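Local structure of C-domain type II peptide synthetase (Streptomyces globisporus, 4ZNM) at residues P44-V49 / I154-A159; L228-P233 / N365-V370; L238-A243 / N429-K434. The protein is a condensation domain of the type II, free-standing kind from a nonribosomal peptide synthetase system, built on the fold of the CoA-dependent acyltransferase superfamily. All blocks are in the same frame, centred on the assembly; numbering follows the deposited sequence.

Contact 1. Residues P44-V49 / I154-A159; sequences PMYHIV and IAHHTA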
loop_
_atom_site.group_PDB
_atom_site.type_symbol
_atom_site.label_atom_id
_atom_site.label_comp_id
_atom_site.label_asym_id
_atom_site.label_seq_id
_atom_site.Cartn_x
_atom_site.Cartn_y
_atom_site.Cartn_z
ATOM N N PRO A 44 3.059 -7.470 -14.957
ATOM C CA PRO A 44 1.757 -6.819 -15.186
ATOM C C PRO A 44 0.789 -6.983 -14.029
ATOM O O PRO A 44 -0.276 -6.394 -14.122
ATOM C CB PRO A 44 1.221 -7.526 -16.429
ATOM C CG PRO A 44 1.833 -8.904 -16.371
ATOM C CD PRO A 44 3.198 -8.738 -15.699
HETATM N N MSE A 45 1.122 -7.744 -12.984
HETATM C CA MSE A 45 0.217 -7.830 -11.835
HETATM C C MSE A 45 0.658 -6.936 -10.675
HETATM O O MSE A 45 0.004 -6.896 -9.613
HETATM C CB MSE A 45 0.075 -9.291 -11.366
HETATM C CG MSE A 45 -0.518 -10.231 -12.391
HETATM SE SE MSE A 45 -2.379 -9.672 -12.932
HETATM C CE MSE A 45 -3.284 -10.101 -11.244
ATOM N N TYR A 46 1.753 -6.205 -10.831
ATOM C CA TYR A 46 2.209 -5.371 -9.714
ATOM C C TYR A 46 1.561 -4.000 -9.873
ATOM O O TYR A 46 2.157 -3.029 -10.365
ATOM C CB TYR A 46 3.743 -5.280 -9.656
ATOM C CG TYR A 46 4.226 -4.574 -8.448
ATOM C CD1 TYR A 46 4.132 -5.170 -7.191
ATOM C CD2 TYR A 46 4.777 -3.312 -8.541
ATOM C CE1 TYR A 46 4.591 -4.538 -6.058
ATOM C CE2 TYR A 46 5.219 -2.652 -7.395
ATOM C CZ TYR A 46 5.130 -3.281 -6.169
ATOM O OH TYR A 46 5.550 -2.640 -5.026
ATOM N N HIS A 47 0.279 -3.957 -9.505
ATOM C CA HIS A 47 -0.519 -2.767 -9.663
ATOM C C HIS A 47 -1.252 -2.431 -8.377
ATOM O O HIS A 47 -1.194 -3.169 -7.394
ATOM C CB HIS A 47 -1.519 -2.917 -10.829
ATOM C CG HIS A 47 -2.278 -4.205 -10.833
ATOM N ND1 HIS A 47 -2.975 -4.665 -9.733
ATOM C CD2 HIS A 47 -2.454 -5.127 -11.810
ATOM C CE1 HIS A 47 -3.553 -5.816 -10.038
ATOM N NE2 HIS A 47 -3.266 -6.110 -11.296
ATOM N N ILE A 48 -1.877 -1.264 -8.378
ATOM C CA ILE A 48 -2.655 -0.821 -7.238
ATOM C C ILE A 48 -4.014 -0.400 -7.796
ATOM O O ILE A 48 -4.073 0.237 -8.852
ATOM C CB ILE A 48 -1.926 0.333 -6.471
ATOM C CG1 ILE A 48 -2.762 0.852 -5.308
ATOM C CG2 ILE A 48 -1.624 1.494 -7.427
ATOM C CD1 ILE A 48 -1.956 1.876 -4.409
ATOM N N VAL A 49 -5.094 -0.771 -7.110
ATOM C CA VAL A 49 -6.447 -0.488 -7.602
ATOM C C VAL A 49 -7.171 0.284 -6.538
ATOM O O VAL A 49 -6.929 0.096 -5.365
ATOM C CB VAL A 49 -7.252 -1.762 -7.946
ATOM C CG1 VAL A 49 -6.512 -2.607 -8.926
ATOM C CG2 VAL A 49 -7.540 -2.547 -6.658
ATOM N N ILE A 154 -6.924 1.658 -11.930
ATOM C CA ILE A 154 -5.810 0.752 -11.752
ATOM C C ILE A 154 -4.568 1.366 -12.348
ATOM O O ILE A 154 -4.591 1.934 -13.430
ATOM C CB ILE A 154 -6.103 -0.600 -12.366
ATOM C CG1 ILE A 154 -4.917 -1.533 -12.141
ATOM C CG2 ILE A 154 -6.451 -0.446 -13.815
ATOM C CD1 ILE A 154 -5.214 -2.957 -12.553
ATOM N N ALA A 155 -3.482 1.258 -11.600
ATOM C CA ALA A 155 -2.222 1.857 -11.991
ATOM C C ALA A 155 -1.093 0.934 -11.603
ATOM O O ALA A 155 -1.169 0.229 -10.591
ATOM C CB ALA A 155 -2.051 3.196 -11.307
ATOM N N HIS A 156 -0.026 0.963 -12.384
ATOM C CA HIS A 156 1.113 0.153 -12.053
ATOM C C HIS A 156 1.751 0.697 -10.784
ATOM O O HIS A 156 1.901 1.905 -10.592
ATOM C CB HIS A 156 2.123 0.097 -13.191
ATOM C CG HIS A 156 2.972 -1.127 -13.120
ATOM N ND1 HIS A 156 4.122 -1.198 -12.359
ATOM C CD2 HIS A 156 2.789 -2.361 -13.644
ATOM C CE1 HIS A 156 4.625 -2.422 -12.445
ATOM N NE2 HIS A 156 3.832 -3.144 -13.220
ATOM N N HIS A 157 2.119 -0.216 -9.903
ATOM C CA HIS A 157 2.509 0.152 -8.549
ATOM C C HIS A 157 3.967 0.637 -8.477
ATOM O O HIS A 157 4.428 1.109 -7.419
ATOM C CB HIS A 157 2.212 -1.050 -7.657
ATOM C CG HIS A 157 2.197 -0.756 -6.183
ATOM N ND1 HIS A 157 2.213 0.521 -5.652
ATOM C CD2 HIS A 157 2.172 -1.596 -5.125
ATOM C CE1 HIS A 157 2.197 0.448 -4.334
ATOM N NE2 HIS A 157 2.175 -0.825 -3.988
ATOM N N THR A 158 4.695 0.535 -9.601
ATOM C CA THR A 158 5.969 1.259 -9.742
ATOM C C THR A 158 5.730 2.747 -9.990
ATOM O O THR A 158 6.626 3.562 -9.779
ATOM C CB THR A 158 6.860 0.715 -10.929
ATOM O OG1 THR A 158 6.119 0.784 -12.162
ATOM C CG2 THR A 158 7.346 -0.717 -10.680
ATOM N N ALA A 159 4.511 3.091 -10.420
ATOM C CA ALA A 159 4.156 4.440 -10.832
ATOM C C ALA A 159 3.337 5.201 -9.777
ATOM O O ALA A 159 3.278 6.409 -9.822
ATOM C CB ALA A 159 3.359 4.382 -12.141
HETATM O O HOH W 1 5.570 0.006 -5.179
#
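H156 and H157 open the HHxxxD signature of condensation domains, the motif that lines the active-site tunnel in this family, and both pack on Y46 where strand 148-156 ends beside the start of strand 47-55. The two strands run antiparallel in the six-stranded sheet. I48 N donates to A155 O at 2.8 Å, and A155 N returns a bond to I48 O. Beyond this pair, Y46 O accepts the backbone N-H of H157 at 2.9 Å. The same carbonyl oxygen sits over the centre of the H156 imidazole, 3.1 Å above its plane. Both nitrogens of that ring are engaged: NE2 bonds to G43 O and ND1 to T158 OG1, which fixes the ring's rotation beneath the carbonyl.

Y46 CG lies anti to the backbone N (chi1 -173°), and the phenol ring that follows lies across H157. The two rings form an offset stack, their planes 24° apart. H157 CB lies over the phenol face, and H157 CD2 comes within 3.5 Å of Y46 OH. I48 CB flanks one face of the H157 ring, while water 1 rests over the centre of the other and bridges Y46 OH to H157 O; ND1 of this histidine bonds to A160 O. V49 CG1 and I154 CG1 lie side by side on the opposite face of the sheet from I48 and A155. Neighbouring H47, its nitrogens held by S404 OG and T127 O, has M45 O over one ring face and I154 CD1 over the other, with CD1 3.6 Å from both CG and CD2 of H47.

Contact 2. Residues L228-P233 / N365-V370; sequences LETDIP and NHQISV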
loop_
_atom_site.group_PDB
_atom_site.type_symbol
_atom_site.label_atom_id
_atom_site.label_comp_id
_atom_site.label_asym_id
_atom_site.label_seq_id
_atom_site.Cartn_x
_atom_site.Cartn_y
_atom_site.Cartn_z
ATOM N N LEU A 228 8.049 -15.931 8.487
ATOM C CA LEU A 228 6.899 -16.825 8.666
ATOM C C LEU A 228 7.120 -18.132 7.918
ATOM O O LEU A 228 7.471 -18.120 6.731
ATOM C CB LEU A 228 5.621 -16.168 8.149
ATOM C CG LEU A 228 5.214 -14.858 8.810
ATOM C CD1 LEU A 228 3.956 -14.361 8.121
ATOM C CD2 LEU A 228 5.002 -15.070 10.312
ATOM N N GLU A 229 6.891 -19.260 8.580
ATOM C CA GLU A 229 7.131 -20.533 7.926
ATOM C C GLU A 229 6.051 -20.725 6.888
ATOM O O GLU A 229 4.857 -20.610 7.196
ATOM C CB GLU A 229 7.131 -21.697 8.924
ATOM C CG GLU A 229 7.542 -23.021 8.305
ATOM C CD GLU A 229 7.541 -24.156 9.314
ATOM O OE1 GLU A 229 7.056 -23.946 10.448
ATOM O OE2 GLU A 229 8.024 -25.254 8.968
ATOM N N THR A 230 6.468 -21.044 5.666
ATOM C CA THR A 230 5.531 -21.223 4.576
ATOM C C THR A 230 5.023 -22.646 4.516
ATOM O O THR A 230 5.647 -23.554 5.045
ATOM C CB THR A 230 6.165 -20.869 3.252
ATOM O OG1 THR A 230 7.412 -21.565 3.108
ATOM C CG2 THR A 230 6.414 -19.367 3.174
ATOM N N ASP A 231 3.876 -22.823 3.866
ATOM C CA ASP A 231 3.285 -24.148 3.664
ATOM C C ASP A 231 3.938 -24.866 2.508
ATOM O O ASP A 231 3.991 -26.080 2.507
ATOM C CB ASP A 231 1.788 -24.061 3.377
ATOM C CG ASP A 231 0.996 -23.486 4.533
ATOM O OD1 ASP A 231 1.364 -23.780 5.685
ATOM O OD2 ASP A 231 -0.011 -22.754 4.278
ATOM N N ILE A 232 4.405 -24.107 1.520
ATOM C CA ILE A 232 4.977 -24.672 0.318
ATOM C C ILE A 232 6.346 -24.025 0.140
ATOM O O ILE A 232 6.464 -22.773 0.161
ATOM C CB ILE A 232 4.073 -24.435 -0.921
ATOM C CG1 ILE A 232 2.647 -24.964 -0.680
ATOM C CG2 ILE A 232 4.688 -25.110 -2.131
ATOM C CD1 ILE A 232 1.589 -24.336 -1.598
ATOM N N PRO A 233 7.388 -24.852 -0.036
ATOM C CA PRO A 233 8.720 -24.261 -0.172
ATOM C C PRO A 233 8.955 -23.562 -1.489
ATOM O O PRO A 233 8.356 -23.859 -2.519
ATOM C CB PRO A 233 9.658 -25.460 -0.046
ATOM C CG PRO A 233 8.865 -26.622 -0.484
ATOM C CD PRO A 233 7.443 -26.321 -0.017
ATOM N N ASN A 365 11.938 -22.209 3.218
ATOM C CA ASN A 365 10.785 -22.526 4.032
ATOM C C ASN A 365 10.229 -21.335 4.797
ATOM O O ASN A 365 9.357 -21.509 5.639
ATOM C CB ASN A 365 11.148 -23.641 5.004
ATOM C CG ASN A 365 11.302 -24.982 4.303
ATOM O OD1 ASN A 365 12.398 -25.534 4.233
ATOM N ND2 ASN A 365 10.195 -25.500 3.756
ATOM N N HIS A 366 10.738 -20.134 4.540
ATOM C CA HIS A 366 10.148 -18.946 5.177
ATOM C C HIS A 366 9.991 -17.774 4.212
ATOM O O HIS A 366 10.667 -17.720 3.184
ATOM C CB HIS A 366 10.981 -18.476 6.382
ATOM C CG HIS A 366 11.193 -19.540 7.415
ATOM N ND1 HIS A 366 10.474 -19.602 8.591
ATOM C CD2 HIS A 366 12.039 -20.593 7.435
ATOM C CE1 HIS A 366 10.869 -20.649 9.290
ATOM N NE2 HIS A 366 11.817 -21.266 8.611
ATOM N N GLN A 367 9.105 -16.839 4.583
ATOM C CA GLN A 367 9.046 -15.530 3.965
ATOM C C GLN A 367 8.919 -14.424 4.991
ATOM O O GLN A 367 8.435 -14.617 6.107
ATOM C CB GLN A 367 7.859 -15.438 3.008
ATOM C CG GLN A 367 7.983 -16.202 1.733
ATOM C CD GLN A 367 6.733 -16.024 0.863
ATOM O OE1 GLN A 367 5.642 -16.397 1.272
ATOM N NE2 GLN A 367 6.891 -15.417 -0.319
ATOM N N ILE A 368 9.303 -13.231 4.601
ATOM C CA ILE A 368 9.126 -12.133 5.502
ATOM C C ILE A 368 7.721 -11.545 5.346
ATOM O O ILE A 368 7.104 -11.624 4.284
ATOM C CB ILE A 368 10.186 -11.068 5.312
ATOM C CG1 ILE A 368 10.163 -10.500 3.914
ATOM C CG2 ILE A 368 11.564 -11.632 5.610
ATOM C CD1 ILE A 368 10.295 -9.016 3.963
ATOM N N SER A 369 7.242 -10.970 6.437
ATOM C CA SER A 369 5.997 -10.243 6.440
ATOM C C SER A 369 6.236 -8.777 6.748
ATOM O O SER A 369 7.208 -8.390 7.411
ATOM C CB SER A 369 5.020 -10.840 7.452
ATOM O OG SER A 369 5.362 -10.424 8.757
ATOM N N VAL A 370 5.342 -7.970 6.208
ATOM C CA VAL A 370 5.327 -6.535 6.392
ATOM C C VAL A 370 3.981 -6.136 7.013
ATOM O O VAL A 370 2.936 -6.650 6.624
ATOM C CB VAL A 370 5.505 -5.805 5.041
ATOM C CG1 VAL A 370 5.515 -4.321 5.229
ATOM C CG2 VAL A 370 6.793 -6.224 4.343
HETATM O O HOH W 2 7.678 -24.341 3.171
#
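The shortest polar bond between the two segments runs from L228 N to Q367 O, 2.7 Å long and nearly straight. Q367 N donates back to L228 O, which also receives a CA-H contact from H366, and the two residues form an antiparallel hydrogen-bonded pair. Further along, N365 O takes one backbone hydrogen bond, from T230 N at 2.9 Å, the donor standing well above the carbonyl plane, 45° out of it. The CA-H of E229 approaches the same oxygen, with CA 3.3 Å away.

The T230 side chain works on two fronts. Its hydroxyl, set between the backbone N and the carbonyl carbon (chi1 51°), bonds to R432 NH2 and to water 2. This water also donates to T230 O and accepts from N365 ND2, tying the asparagine amide to the turn. The side chains of T230 and Q367 cross at about a right angle, with T230 CG2 3.6 Å from Q367 OE1. Q367 is held from beyond: NE2 donates to D408 OD1 and N429 OD1, so the buried amide nitrogen has two acceptors.

E229 and H366 share the other face of the sheet, where H366 ND1 comes 3.5 Å from E229 CA. At the far end, L228 CD1 touches S369 CB at 3.7 Å, and S369 OG bonds to Y276 OH. P233 CB borders N365 ND2 at the exposed end.

Strand 227-229 is an outermost strand of the five-stranded sheet. Its partner, strand 366-373, is paired on the other side with strand 410-416, where V410 packs against L228 and S369, while D231 OD2 reaches T437 OG1 at the start of helix 435-454.

Contact 3. Residues L238-A243 / N429-K434; sequences LPKGTA and NTNRFK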
loop_
_atom_site.group_PDB
_atom_site.type_symbol
_atom_site.label_atom_id
_atom_site.label_comp_id
_atom_site.label_asym_id
_atom_site.label_seq_id
_atom_site.Cartn_x
_atom_site.Cartn_y
_atom_site.Cartn_z
ATOM N N LEU A 238 6.141 -23.511 -7.644
ATOM C CA LEU A 238 4.776 -23.274 -8.110
ATOM C C LEU A 238 4.690 -21.901 -8.763
ATOM O O LEU A 238 5.450 -21.001 -8.421
ATOM C CB LEU A 238 3.759 -23.374 -6.961
ATOM C CG LEU A 238 3.638 -24.727 -6.246
ATOM C CD1 LEU A 238 2.350 -24.793 -5.450
ATOM C CD2 LEU A 238 3.723 -25.894 -7.204
ATOM N N PRO A 239 3.748 -21.737 -9.699
ATOM C CA PRO A 239 3.536 -20.436 -10.348
ATOM C C PRO A 239 3.185 -19.323 -9.363
ATOM O O PRO A 239 2.413 -19.517 -8.433
ATOM C CB PRO A 239 2.367 -20.712 -11.301
ATOM C CG PRO A 239 1.691 -21.929 -10.758
ATOM C CD PRO A 239 2.801 -22.753 -10.188
ATOM N N LYS A 240 3.763 -18.153 -9.595
ATOM C CA LYS A 240 3.517 -16.978 -8.791
ATOM C C LYS A 240 2.050 -16.536 -8.821
ATOM O O LYS A 240 1.442 -16.377 -9.881
ATOM C CB LYS A 240 4.394 -15.843 -9.291
ATOM C CG LYS A 240 4.312 -14.546 -8.488
ATOM C CD LYS A 240 4.878 -14.723 -7.075
ATOM C CE LYS A 240 4.633 -13.462 -6.210
ATOM N NZ LYS A 240 5.384 -12.291 -6.717
ATOM N N GLY A 241 1.520 -16.244 -7.650
ATOM C CA GLY A 241 0.236 -15.594 -7.530
ATOM C C GLY A 241 0.113 -14.981 -6.153
ATOM O O GLY A 241 0.795 -15.409 -5.224
ATOM N N THR A 242 -0.729 -13.965 -6.030
ATOM C CA THR A 242 -0.992 -13.363 -4.740
ATOM C C THR A 242 -2.498 -13.316 -4.495
ATOM O O THR A 242 -3.257 -12.839 -5.334
ATOM C CB THR A 242 -0.405 -11.963 -4.662
ATOM O OG1 THR A 242 1.007 -12.019 -4.936
ATOM C CG2 THR A 242 -0.632 -11.349 -3.323
ATOM N N ALA A 243 -2.899 -13.808 -3.329
ATOM C CA ALA A 243 -4.284 -13.765 -2.903
ATOM C C ALA A 243 -4.388 -12.779 -1.761
ATOM O O ALA A 243 -3.396 -12.462 -1.109
ATOM C CB ALA A 243 -4.766 -15.122 -2.480
ATOM N N ASN A 429 1.419 -14.976 -1.048
ATOM C CA ASN A 429 1.692 -15.649 -2.316
ATOM C C ASN A 429 1.136 -17.071 -2.254
ATOM O O ASN A 429 1.501 -17.853 -1.374
ATOM C CB ASN A 429 3.171 -15.703 -2.621
ATOM C CG ASN A 429 3.856 -14.332 -2.672
ATOM O OD1 ASN A 429 5.018 -14.205 -2.283
ATOM N ND2 ASN A 429 3.177 -13.340 -3.194
ATOM N N THR A 430 0.263 -17.398 -3.196
ATOM C CA THR A 430 -0.424 -18.687 -3.205
ATOM C C THR A 430 0.505 -19.829 -3.595
ATOM O O THR A 430 0.195 -21.003 -3.361
ATOM C CB THR A 430 -1.630 -18.636 -4.162
ATOM O OG1 THR A 430 -1.226 -18.080 -5.413
ATOM C CG2 THR A 430 -2.689 -17.747 -3.602
ATOM N N ASN A 431 1.666 -19.500 -4.152
ATOM C CA ASN A 431 2.714 -20.504 -4.355
ATOM C C ASN A 431 3.479 -20.844 -3.052
ATOM O O ASN A 431 4.378 -21.678 -3.060
ATOM C CB ASN A 431 3.704 -20.033 -5.418
ATOM C CG ASN A 431 4.171 -18.624 -5.186
ATOM O OD1 ASN A 431 3.363 -17.721 -5.061
ATOM N ND2 ASN A 431 5.476 -18.423 -5.141
ATOM N N ARG A 432 3.111 -20.228 -1.934
ATOM C CA ARG A 432 3.830 -20.439 -0.682
ATOM C C ARG A 432 2.879 -20.715 0.467
ATOM O O ARG A 432 3.222 -21.436 1.380
ATOM C CB ARG A 432 4.685 -19.210 -0.347
ATOM C CG ARG A 432 5.814 -18.913 -1.355
ATOM C CD ARG A 432 6.866 -20.047 -1.489
ATOM N NE ARG A 432 7.642 -20.286 -0.285
ATOM C CZ ARG A 432 8.726 -19.602 0.054
ATOM N NH1 ARG A 432 9.156 -18.611 -0.713
ATOM N NH2 ARG A 432 9.369 -19.901 1.183
ATOM N N PHE A 433 1.687 -20.122 0.437
ATOM C CA PHE A 433 0.735 -20.318 1.525
ATOM C C PHE A 433 -0.598 -20.790 1.032
ATOM O O PHE A 433 -1.106 -20.291 0.031
ATOM C CB PHE A 433 0.524 -19.018 2.317
ATOM C CG PHE A 433 1.625 -18.712 3.292
ATOM C CD1 PHE A 433 1.713 -19.415 4.491
ATOM C CD2 PHE A 433 2.564 -17.726 3.020
ATOM C CE1 PHE A 433 2.722 -19.131 5.413
ATOM C CE2 PHE A 433 3.573 -17.425 3.916
ATOM C CZ PHE A 433 3.649 -18.121 5.132
ATOM N N LYS A 434 -1.181 -21.715 1.786
ATOM C CA LYS A 434 -2.583 -22.077 1.649
ATOM C C LYS A 434 -3.508 -21.048 2.286
ATOM O O LYS A 434 -3.152 -20.405 3.292
ATOM C CB LYS A 434 -2.823 -23.434 2.291
ATOM C CG LYS A 434 -2.177 -24.578 1.543
ATOM C CD LYS A 434 -1.951 -25.748 2.478
ATOM C CE LYS A 434 -2.082 -27.080 1.760
ATOM N NZ LYS A 434 -1.136 -28.083 2.314
HETATM O O HOH W 3 6.527 -22.887 -4.521
HETATM O O HOH W 4 7.230 -20.552 -5.927
HETATM O O HOH W 5 -0.059 -19.712 -7.299
#
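The carboxamides of N429 and N431 both pack against K240, at different levels of its chain. Over one face of the N429 amide lies K240 CE, 3.4 Å from ND2. From the same nitrogen a weak bond runs to T242 OG1, 3.1 Å long and bent to 125° at the hydrogen. I406 O also accepts from ND2, and I406 N donates to T242 OG1, so the threonine and the asparagine share one backbone neighbour. The N431 amide is covered on one face by K240 CA, about 4.0 Å from its CG. Its CB is wedged against the backbone, with P239 O 3.3 Å away, and touches L238 CB. N431 ND2 donates to water 4, which in turn donates to L238 O.

The K240 chain starts anti to the backbone N and then turns at CG (chi2 67°), sending CD past N431 OD1 before CE reaches N429. Its ammonium group leaves both asparagines behind: NZ makes a salt bridge with D405 and hydrogen bonds with the carbonyl oxygens of I406 and P407.

T242 and N429 form an antiparallel non-hydrogen-bonded pair where strand 242-249, at the edge of the five-stranded sheet, begins beside the end of strand 422-429. Just outside this pair T430 N donates to G241 O at 2.9 Å from above the carbonyl plane, and N429 CA adds a CA-H contact to the same oxygen. N429 O then accepts from both R432 N and F433 N, closing the turn that leads to K434, the N-cap of helix 435-454. T430 splits its branches: CG2 packs on A243 CB at 3.5 Å, and OG1 is joined through water 5 to P239 O.

How the contacts relate
Contacts 2 and 3 lie on one five-stranded sheet, involving both of its outermost strands, with centres 11 Å apart. They touch directly: R432 NE meets I232 O at 2.8 Å and K434 N meets D231 OD2 at 2.9 Å, both probable hydrogen bonds. Contact 1 belongs to the other sheet; its centre is 18 Å from that of contact 3 and 24 Å from that of contact 2. Its nearest atoms are still about 7 Å from contact 3, yet D405 and P407 touch both, through M45 and Y46 on one side and K240 on the other. Only contact 1 carries the histidine motif, and the H156 side chain lies about 6 Å from a bound sodium ion.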